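Local coordinates for putative diflavin flavoprotein A 3 (Synechocystis sp., PDB 6H0C) that probably passes electrons from NADH to oxygen, reducing it to water, and is here the flavodiiron core of a longer modular protein, at residues I49-P54 and N74-V79. Residues are numbered along the deposited sequence; the frame is centred on the assembly and turned at random.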
loop_
_atom_site.group_PDB
_atom_site.type_symbol
_atom_site.label_atom_id
_atom_site.label_comp_id
_atom_site.label_asym_id
_atom_site.label_seq_id
_atom_site.Cartn_x
_atom_site.Cartn_y
_atom_site.Cartn_z
ATOM N N ILE A 49 3.739 -7.316 -25.976
ATOM C CA ILE A 49 4.418 -6.288 -25.201
ATOM C C ILE A 49 3.579 -5.894 -24.003
ATOM O O ILE A 49 2.409 -5.533 -24.148
ATOM C CB ILE A 49 4.707 -5.045 -26.055
ATOM C CG1 ILE A 49 5.578 -5.434 -27.251
ATOM C CG2 ILE A 49 5.359 -3.959 -25.211
ATOM C CD1 ILE A 49 5.859 -4.297 -28.193
ATOM N N ALA A 50 4.180 -5.972 -22.819
ATOM C CA ALA A 50 3.478 -5.643 -21.578
ATOM C C ALA A 50 4.245 -4.597 -20.798
ATOM O O ALA A 50 5.472 -4.670 -20.683
ATOM C CB ALA A 50 3.269 -6.884 -20.724
ATOM N N LEU A 51 3.509 -3.622 -20.273
ATOM C CA LEU A 51 4.071 -2.590 -19.415
ATOM C C LEU A 51 3.496 -2.725 -18.009
ATOM O O LEU A 51 2.273 -2.677 -17.833
ATOM C CB LEU A 51 3.773 -1.193 -19.971
ATOM C CG LEU A 51 4.228 -0.029 -19.086
ATOM C CD1 LEU A 51 5.743 0.002 -18.983
ATOM C CD2 LEU A 51 3.697 1.292 -19.612
ATOM N N PHE A 52 4.373 -2.905 -17.016
ATOM C CA PHE A 52 3.966 -2.939 -15.608
ATOM C C PHE A 52 3.974 -1.556 -14.959
ATOM O O PHE A 52 4.998 -0.869 -14.977
ATOM C CB PHE A 52 4.895 -3.833 -14.781
ATOM C CG PHE A 52 4.836 -5.306 -15.122
ATOM C CD1 PHE A 52 4.194 -6.200 -14.270
ATOM C CD2 PHE A 52 5.479 -5.807 -16.258
ATOM C CE1 PHE A 52 4.175 -7.564 -14.552
ATOM C CE2 PHE A 52 5.460 -7.169 -16.550
ATOM C CZ PHE A 52 4.809 -8.048 -15.693
ATOM N N ASP A 53 2.845 -1.162 -14.372
ATOM C CA ASP A 53 2.823 -0.074 -13.394
ATOM C C ASP A 53 3.420 1.263 -13.824
ATOM O O ASP A 53 4.453 1.682 -13.282
ATOM C CB ASP A 53 3.558 -0.523 -12.139
ATOM C CG ASP A 53 2.921 -1.733 -11.506
ATOM O OD1 ASP A 53 1.690 -1.696 -11.293
ATOM O OD2 ASP A 53 3.647 -2.719 -11.235
ATOM N N PRO A 54 2.771 1.947 -14.775
ATOM C CA PRO A 54 3.144 3.348 -14.989
ATOM C C PRO A 54 3.152 4.071 -13.655
ATOM O O PRO A 54 2.364 3.726 -12.775
ATOM C CB PRO A 54 2.039 3.887 -15.901
ATOM C CG PRO A 54 1.463 2.678 -16.562
ATOM C CD PRO A 54 1.620 1.535 -15.596
ATOM N N ASN A 74 1.345 2.335 -29.842
ATOM C CA ASN A 74 0.337 1.600 -30.592
ATOM C C ASN A 74 0.622 0.109 -30.588
ATOM O O ASN A 74 -0.255 -0.685 -30.906
ATOM C CB ASN A 74 0.251 2.106 -32.030
ATOM C CG ASN A 74 -0.314 3.499 -32.115
ATOM O OD1 ASN A 74 -1.523 3.695 -32.010
ATOM N ND2 ASN A 74 0.559 4.483 -32.293
ATOM N N SER A 75 1.848 -0.264 -30.226
ATOM C CA SER A 75 2.249 -1.669 -30.201
ATOM C C SER A 75 2.142 -2.270 -28.801
ATOM O O SER A 75 2.398 -3.460 -28.603
ATOM C CB SER A 75 3.676 -1.825 -30.719
ATOM O OG SER A 75 4.585 -1.127 -29.886
ATOM N N LEU A 76 1.767 -1.440 -27.833
ATOM C CA LEU A 76 1.568 -1.905 -26.468
ATOM C C LEU A 76 0.356 -2.832 -26.365
ATOM O O LEU A 76 -0.777 -2.406 -26.573
ATOM C CB LEU A 76 1.399 -0.716 -25.525
ATOM C CG LEU A 76 1.506 -1.044 -24.041
ATOM C CD1 LEU A 76 2.876 -1.647 -23.732
ATOM C CD2 LEU A 76 1.279 0.218 -23.236
ATOM N N ASP A 77 0.595 -4.096 -26.035
ATOM C CA ASP A 77 -0.490 -5.064 -25.908
ATOM C C ASP A 77 -1.160 -5.029 -24.540
ATOM O O ASP A 77 -2.389 -5.146 -24.443
ATOM C CB ASP A 77 0.017 -6.481 -26.173
ATOM C CG ASP A 77 0.456 -6.680 -27.607
ATOM O OD1 ASP A 77 -0.417 -6.660 -28.497
ATOM O OD2 ASP A 77 1.668 -6.866 -27.844
ATOM N N TYR A 78 -0.356 -4.886 -23.484
ATOM C CA TYR A 78 -0.879 -4.999 -22.124
ATOM C C TYR A 78 -0.354 -3.940 -21.188
ATOM O O TYR A 78 0.825 -3.565 -21.253
ATOM C CB TYR A 78 -0.555 -6.371 -21.529
ATOM C CG TYR A 78 -1.152 -7.519 -22.305
ATOM C CD1 TYR A 78 -2.521 -7.782 -22.255
ATOM C CD2 TYR A 78 -0.349 -8.344 -23.084
ATOM C CE1 TYR A 78 -3.071 -8.829 -22.965
ATOM C CE2 TYR A 78 -0.890 -9.392 -23.795
ATOM C CZ TYR A 78 -2.250 -9.630 -23.730
ATOM O OH TYR A 78 -2.787 -10.680 -24.436
ATOM N N VAL A 79 -1.236 -3.469 -20.310
ATOM C CA VAL A 79 -0.800 -2.699 -19.156
ATOM C C VAL A 79 -1.170 -3.469 -17.883
ATOM O O VAL A 79 -2.348 -3.677 -17.572
ATOM C CB VAL A 79 -1.396 -1.278 -19.147
ATOM C CG1 VAL A 79 -0.921 -0.526 -17.907
ATOM C CG2 VAL A 79 -0.970 -0.534 -20.395
#
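The carbonyl oxygen of Ile49 is gripped by two successive backbone N-H groups: that of Tyr78, in the carbonyl plane with N to O 2.9 Å, and that of Asp77, a weak, bent bond. This pair of bonds begins the parallel pairing of strands 49-52 and 78-80, the two strands of a beta-alpha-beta unit in the metallo-beta-lactamase-like part of the flavodiiron core, with helix 60-70 as the crossover. The carboxylate of Asp77 turns back to the same residue: with CG anti to its own carbonyl carbon and beside its backbone N (chi1 -66°), OD2 takes the N-H of Ile49 through its anti lone pair, Ile49 N to Asp77 OD2 2.8 Å. Ile49 is thus held at both its N-H and its C=O. Further along, Leu51 N donates to Tyr78 O at 2.9 Å in a nearly straight bond (167°), and the same oxygen receives a CA-H...O contact from Ala50. On the helix side of the sheet, Leu76 CD1 sits between Ile49 CG2 (3.7 Å) and Leu51 CB (3.9 Å), the CG of Leu76 being anti to its own backbone N (chi1 -166°). Phe63 and Leu67 of helix 60-70 and Leu95 of helix 86-98 cover Leu51 here. Ile49 CD1 lies against the backbone O of Ser75 (3.6 Å), whose hydroxyl is bonded to Asp72 O. Beyond the strand end, Pro54 CD rests on Val79 CG1 at 4.0 Å. The other face of the sheet carries Ala50 and Tyr78, where Leu138 touches both side chains and Ala50 CB meets Tyr78 CB at 3.9 Å.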